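Local coordinates for protein Mn transporter subunit (Synechocystis sp. PCC 6803, PDB 3UJP) that binds manganese and probably serves as the periplasmic solute-binding subunit of an ABC-type manganese transporter, at residues 47-50 with 51-55. Residues are numbered along the deposited sequence; the frame is centred on the assembly and turned at random.
With ZN (zinc ion), chain H.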
loop_
_atom_site.group_PDB
_atom_site.type_symbol
_atom_site.label_atom_id
_atom_site.label_comp_id
_atom_site.label_asym_id
_atom_site.label_seq_id
_atom_site.Cartn_x
_atom_site.Cartn_y
_atom_site.Cartn_z
ATOM N N ASN A 47 10.084 3.220 7.452
ATOM C CA ASN A 47 9.949 3.277 8.890
ATOM C C ASN A 47 9.773 4.667 9.462
ATOM O O ASN A 47 9.281 4.790 10.567
ATOM C CB ASN A 47 11.039 2.472 9.605
ATOM C CG ASN A 47 10.529 1.108 10.056
ATOM O OD1 ASN A 47 9.679 1.040 10.941
ATOM N ND2 ASN A 47 11.022 0.026 9.436
ATOM N N VAL A 48 10.110 5.709 8.706
ATOM C CA VAL A 48 9.849 7.091 9.133
ATOM C C VAL A 48 8.545 7.631 8.538
ATOM O O VAL A 48 7.948 8.585 9.047
ATOM C CB VAL A 48 10.975 8.046 8.715
ATOM C CG1 VAL A 48 10.571 9.490 8.968
ATOM C CG2 VAL A 48 12.276 7.712 9.436
ATOM N N ALA A 49 8.098 7.029 7.444
ATOM C CA ALA A 49 6.957 7.572 6.705
ATOM C C ALA A 49 5.622 6.995 7.187
ATOM O O ALA A 49 4.631 7.698 7.310
ATOM C CB ALA A 49 7.133 7.341 5.213
ATOM N N GLY A 50 5.595 5.712 7.481
ATOM C CA GLY A 50 4.393 5.144 8.020
ATOM C C GLY A 50 3.489 4.905 6.860
ATOM O O GLY A 50 3.953 4.600 5.759
ATOM N N ASP A 51 2.195 5.023 7.127
ATOM C CA ASP A 51 1.207 4.924 6.084
ATOM C C ASP A 51 0.924 6.292 5.459
ATOM O O ASP A 51 0.062 6.399 4.571
ATOM C CB ASP A 51 -0.061 4.192 6.560
ATOM C CG ASP A 51 -0.543 4.645 7.928
ATOM O OD1 ASP A 51 -0.419 5.837 8.290
ATOM O OD2 ASP A 51 -1.097 3.804 8.660
ATOM N N LYS A 52 1.686 7.306 5.893
ATOM C CA LYS A 52 1.617 8.677 5.325
ATOM C C LYS A 52 2.218 8.925 3.914
ATOM O O LYS A 52 1.713 9.774 3.193
ATOM C CB LYS A 52 2.196 9.708 6.290
ATOM C CG LYS A 52 1.521 9.736 7.624
ATOM C CD LYS A 52 0.023 9.947 7.471
ATOM C CE LYS A 52 -0.707 9.861 8.803
ATOM N NZ LYS A 52 -0.464 8.542 9.482
ATOM N N LEU A 53 3.299 8.230 3.543
ATOM C CA LEU A 53 3.834 8.230 2.171
ATOM C C LEU A 53 3.859 6.797 1.670
ATOM O O LEU A 53 3.586 5.846 2.419
ATOM C CB LEU A 53 5.260 8.779 2.113
ATOM C CG LEU A 53 5.514 10.190 2.655
ATOM C CD1 LEU A 53 6.947 10.647 2.397
ATOM C CD2 LEU A 53 4.531 11.211 2.091
ATOM N N VAL A 54 4.197 6.632 0.403
ATOM C CA VAL A 54 4.266 5.288 -0.154
ATOM C C VAL A 54 5.649 5.044 -0.722
ATOM O O VAL A 54 6.012 5.573 -1.773
ATOM C CB VAL A 54 3.137 4.976 -1.180
ATOM C CG1 VAL A 54 2.527 6.239 -1.736
ATOM C CG2 VAL A 54 3.644 4.050 -2.288
ATOM N N VAL A 55 6.423 4.256 0.014
ATOM C CA VAL A 55 7.826 4.099 -0.265
ATOM C C VAL A 55 8.035 2.921 -1.157
ATOM O O VAL A 55 7.399 1.880 -0.971
ATOM C CB VAL A 55 8.569 3.829 0.998
ATOM C CG1 VAL A 55 10.023 3.624 0.663
ATOM C CG2 VAL A 55 8.359 4.983 1.950
HETATM ZN ZN ZN H . -1.875 5.380 10.409
#
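Lys52 N donates a hydrogen bond to Ala49 O at 3.3 Å. It closes a type II' beta turn from Ala49 to Lys52. Beside this bond, Ala49 CB packs against Leu53 CB at 3.9 Å and more loosely against Val55 CG2. Gly50, at the second position of the turn, has a positive phi of 80°, a conformation that glycine takes readily. The turn forms the helix-to-strand connection of the beta-alpha-beta unit made by strand 33-36, helix 39-49 and strand 54-57. It ends helix 39-49 and leads into strand 54-57, an edge strand of a four-stranded parallel sheet in this chain.

Asp51 CG lies between its backbone N and carbonyl carbon (chi1 45°), and the carboxylate reaches a zinc ion. Both oxygens face the metal, with OD2 at 2.5 Å and OD1 at 2.6 Å from zinc. Glu30 of a third subunit binds the same zinc.

The Lys52 chain folds back through two kinks, at chi2 and chi4, and brings NZ to Asp51 OD1, a salt bridge of 3.0 Å. NZ approaches almost in line with the C-O bond of OD1. A methionine in place of Lys52 would probably leave Asp51 OD1 without its ammonium partner, with the zinc still holding the carboxylate.

Further out, Lys52 touches Tyr160 and Tyr161 of helix 158-183. Phe150 of helix 136-153 packs on Ala49 and Leu53, and Lys31 NZ hydrogen-bonds Asp51 O.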